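Local coordinates for protein COG0778: Nitroreductase (Streptococcus pneumoniae, PDB 2B67) that binds flavin mononucleotide and, as a member of the nitroreductase family, probably uses it to reduce substrates with electrons from NADH, at residues S128-A139 and F174-V182. Numbering follows the deposited sequence.
Sequences SDYLALNAGLVA and FRPELLITV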
loop_
_atom_site.group_PDB
_atom_site.type_symbol
_atom_site.label_atom_id
_atom_site.label_comp_id
_atom_site.label_asym_id
_atom_site.label_seq_id
_atom_site.Cartn_x
_atom_site.Cartn_y
_atom_site.Cartn_z
ATOM N N SER A 128 8.606 -9.688 7.430
ATOM C CA SER A 128 8.870 -9.288 6.061
ATOM C C SER A 128 7.582 -8.803 5.332
ATOM O O SER A 128 7.627 -7.826 4.566
ATOM C CB SER A 128 9.528 -10.440 5.270
ATOM O OG SER A 128 9.968 -9.967 4.005
ATOM N N ASP A 129 6.480 -9.521 5.543
ATOM C CA ASP A 129 5.138 -9.164 5.033
ATOM C C ASP A 129 4.613 -7.870 5.611
ATOM O O ASP A 129 3.975 -7.063 4.901
ATOM C CB ASP A 129 4.104 -10.282 5.301
ATOM C CG ASP A 129 4.326 -11.545 4.414
ATOM O OD1 ASP A 129 5.230 -11.554 3.553
ATOM O OD2 ASP A 129 3.592 -12.544 4.596
ATOM N N TYR A 130 4.864 -7.681 6.904
ATOM C CA TYR A 130 4.411 -6.485 7.647
ATOM C C TYR A 130 5.071 -5.235 7.043
ATOM O O TYR A 130 4.409 -4.252 6.713
ATOM C CB TYR A 130 4.785 -6.670 9.115
ATOM C CG TYR A 130 4.371 -5.619 10.092
ATOM C CD1 TYR A 130 3.252 -5.806 10.916
ATOM C CD2 TYR A 130 5.127 -4.465 10.254
ATOM C CE1 TYR A 130 2.887 -4.833 11.888
ATOM C CE2 TYR A 130 4.766 -3.475 11.193
ATOM C CZ TYR A 130 3.676 -3.677 12.034
ATOM O OH TYR A 130 3.344 -2.665 12.965
ATOM N N LEU A 131 6.374 -5.307 6.845
ATOM C CA LEU A 131 7.109 -4.173 6.288
ATOM C C LEU A 131 6.655 -3.902 4.842
ATOM O O LEU A 131 6.444 -2.756 4.436
ATOM C CB LEU A 131 8.600 -4.456 6.357
ATOM C CG LEU A 131 9.253 -4.573 7.756
ATOM C CD1 LEU A 131 10.755 -4.850 7.583
ATOM C CD2 LEU A 131 9.070 -3.347 8.637
ATOM N N ALA A 132 6.485 -4.978 4.064
ATOM C CA ALA A 132 6.116 -4.831 2.665
ATOM C C ALA A 132 4.710 -4.206 2.549
ATOM O O ALA A 132 4.461 -3.323 1.704
ATOM C CB ALA A 132 6.198 -6.180 1.918
ATOM N N LEU A 133 3.796 -4.664 3.401
ATOM C CA LEU A 133 2.451 -4.141 3.379
ATOM C C LEU A 133 2.418 -2.666 3.720
ATOM O O LEU A 133 1.804 -1.873 2.999
ATOM C CB LEU A 133 1.493 -4.943 4.278
ATOM C CG LEU A 133 0.055 -4.471 3.957
ATOM C CD1 LEU A 133 -0.879 -5.636 3.681
ATOM C CD2 LEU A 133 -0.421 -3.577 5.069
ATOM N N ASN A 134 3.056 -2.295 4.827
ATOM C CA ASN A 134 3.078 -0.893 5.260
ATOM C C ASN A 134 3.779 0.012 4.222
ATOM O O ASN A 134 3.428 1.162 4.065
ATOM C CB ASN A 134 3.720 -0.774 6.664
ATOM C CG ASN A 134 2.795 -1.319 7.777
ATOM O OD1 ASN A 134 1.782 -0.697 8.098
ATOM N ND2 ASN A 134 3.099 -2.523 8.302
ATOM N N ALA A 135 4.779 -0.512 3.523
ATOM C CA ALA A 135 5.413 0.228 2.416
ATOM C C ALA A 135 4.410 0.479 1.278
ATOM O O ALA A 135 4.404 1.568 0.712
ATOM C CB ALA A 135 6.641 -0.520 1.880
ATOM N N GLY A 136 3.586 -0.524 0.951
ATOM C CA GLY A 136 2.529 -0.384 -0.047
ATOM C C GLY A 136 1.530 0.703 0.321
ATOM O O GLY A 136 1.192 1.573 -0.514
ATOM N N LEU A 137 1.054 0.683 1.568
ATOM C CA LEU A 137 0.142 1.735 2.030
ATOM C C LEU A 137 0.689 3.143 1.770
ATOM O O LEU A 137 0.018 3.953 1.136
ATOM C CB LEU A 137 -0.176 1.570 3.518
ATOM C CG LEU A 137 -1.009 0.351 3.920
ATOM C CD1 LEU A 137 -0.961 0.225 5.443
ATOM C CD2 LEU A 137 -2.452 0.521 3.413
ATOM N N VAL A 138 1.910 3.434 2.259
ATOM C CA VAL A 138 2.433 4.774 2.140
ATOM C C VAL A 138 2.861 5.074 0.684
ATOM O O VAL A 138 2.776 6.222 0.263
ATOM C CB VAL A 138 3.575 5.110 3.200
ATOM C CG1 VAL A 138 4.907 4.462 2.827
ATOM C CG2 VAL A 138 3.745 6.644 3.393
ATOM N N ALA A 139 3.364 4.072 -0.057
ATOM C CA ALA A 139 3.797 4.342 -1.403
ATOM C C ALA A 139 2.630 4.876 -2.242
ATOM O O ALA A 139 2.792 5.829 -2.987
ATOM C CB ALA A 139 4.377 3.111 -2.037
ATOM N N PHE A 174 17.679 -0.475 7.799
ATOM C CA PHE A 174 16.648 -0.106 6.818
ATOM C C PHE A 174 16.804 -0.897 5.520
ATOM O O PHE A 174 17.888 -0.895 4.915
ATOM C CB PHE A 174 16.708 1.409 6.581
ATOM C CG PHE A 174 16.343 2.172 7.799
ATOM C CD1 PHE A 174 17.335 2.569 8.715
ATOM C CD2 PHE A 174 14.988 2.411 8.104
ATOM C CE1 PHE A 174 16.963 3.242 9.937
ATOM C CE2 PHE A 174 14.616 3.075 9.294
ATOM C CZ PHE A 174 15.596 3.479 10.222
ATOM N N ARG A 175 15.747 -1.599 5.097
ATOM C CA ARG A 175 15.816 -2.317 3.822
ATOM C C ARG A 175 15.039 -1.582 2.728
ATOM O O ARG A 175 13.965 -1.000 2.992
ATOM C CB ARG A 175 15.330 -3.759 3.942
ATOM C CG ARG A 175 13.865 -3.859 4.237
ATOM C CD ARG A 175 13.362 -5.283 4.033
ATOM N NE ARG A 175 11.907 -5.331 3.856
ATOM C CZ ARG A 175 11.187 -6.458 3.900
ATOM N NH1 ARG A 175 9.866 -6.421 3.732
ATOM N NH2 ARG A 175 11.784 -7.624 4.175
ATOM N N PRO A 176 15.600 -1.562 1.515
ATOM C CA PRO A 176 14.923 -0.862 0.440
ATOM C C PRO A 176 13.694 -1.650 -0.006
ATOM O O PRO A 176 13.744 -2.879 -0.142
ATOM C CB PRO A 176 15.996 -0.758 -0.664
ATOM C CG PRO A 176 16.992 -1.844 -0.357
ATOM C CD PRO A 176 16.918 -2.107 1.119
ATOM N N GLU A 177 12.580 -0.960 -0.164
ATOM C CA GLU A 177 11.373 -1.633 -0.666
ATOM C C GLU A 177 11.077 -1.342 -2.138
ATOM O O GLU A 177 10.694 -2.247 -2.894
ATOM C CB GLU A 177 10.156 -1.244 0.188
ATOM C CG GLU A 177 10.279 -1.691 1.669
ATOM C CD GLU A 177 9.994 -3.172 1.898
ATOM O OE1 GLU A 177 9.701 -3.925 0.943
ATOM O OE2 GLU A 177 10.082 -3.596 3.054
ATOM N N LEU A 178 11.252 -0.077 -2.525
ATOM C CA LEU A 178 10.767 0.477 -3.817
ATOM C C LEU A 178 11.593 1.702 -4.166
ATOM O O LEU A 178 12.020 2.445 -3.265
ATOM C CB LEU A 178 9.310 1.008 -3.655
ATOM C CG LEU A 178 8.103 0.085 -3.505
ATOM C CD1 LEU A 178 6.805 0.891 -3.301
ATOM C CD2 LEU A 178 7.968 -0.882 -4.711
ATOM N N LEU A 179 11.750 1.950 -5.464
ATOM C CA LEU A 179 12.245 3.232 -5.954
ATOM C C LEU A 179 11.062 3.921 -6.623
ATOM O O LEU A 179 10.371 3.314 -7.433
ATOM C CB LEU A 179 13.406 3.068 -6.973
ATOM C CG LEU A 179 14.635 2.248 -6.544
ATOM C CD1 LEU A 179 15.727 2.298 -7.640
ATOM C CD2 LEU A 179 15.214 2.721 -5.168
ATOM N N ILE A 180 10.837 5.177 -6.285
ATOM C CA ILE A 180 9.762 5.967 -6.868
ATOM C C ILE A 180 10.432 7.081 -7.623
ATOM O O ILE A 180 10.977 8.002 -6.988
ATOM C CB ILE A 180 8.884 6.692 -5.802
ATOM C CG1 ILE A 180 8.652 5.842 -4.544
ATOM C CG2 ILE A 180 7.613 7.237 -6.456
ATOM C CD1 ILE A 180 7.519 5.002 -4.569
ATOM N N THR A 181 10.390 7.023 -8.948
ATOM C CA THR A 181 10.906 8.136 -9.739
ATOM C C THR A 181 9.927 9.291 -9.722
ATOM O O THR A 181 8.717 9.087 -9.687
ATOM C CB THR A 181 11.176 7.733 -11.179
ATOM O OG1 THR A 181 9.995 7.120 -11.727
ATOM C CG2 THR A 181 12.410 6.745 -11.229
ATOM N N VAL A 182 10.457 10.508 -9.748
ATOM C CA VAL A 182 9.610 11.700 -9.614
ATOM C C VAL A 182 9.979 12.720 -10.667
ATOM O O VAL A 182 11.158 13.031 -10.854
ATOM C CB VAL A 182 9.691 12.307 -8.204
ATOM C CG1 VAL A 182 8.669 13.443 -8.077
ATOM C CG2 VAL A 182 9.368 11.209 -7.142
#
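Arg175 reaches from the central antiparallel sheet of the nitroreductase alpha-beta sandwich to Ser128 on helix 124-148, which packs over one face of that sheet; residues 128-139 run 25° from parallel to strand 174-182. Two hydrogen bonds join them end-on: NH2 of Arg175 gives a nearly straight bond (169°) to Ser128 OG at 3.0 Å, while NH1 meets a lone pair of Ser128 O at 2.8 Å, an oxygen that also accepts from Ala132 N. Ser128 OG is further bonded to Asp129 of the second subunit, carrying the polar network into the dimer interface. Arginine suits this place because its other edge still serves a salt bridge: NE and NH1 both hold Glu177 OE2, fixing the guanidinium's rotation and probably offsetting the charge of the buried Glu177. Thr83 OG1 also hydrogen-bonds that oxygen.

Van der Waals contacts complete the join. Leu131 lays CD1 over one guanidinium face, toward its rim near NE, 3.9 Å above the plane. Small alanines let the strand come near: Ala135 CB rests on Glu177 CG, whose chain bends at chi2 (-78°) to bring the carboxylate back to Arg175. A classic beta bulge at Glu177 and Leu178, opposite Leu81, turns both side chains helixward. Leu178, near the flavin, places CD1 3.5 Å from Ala139 CB.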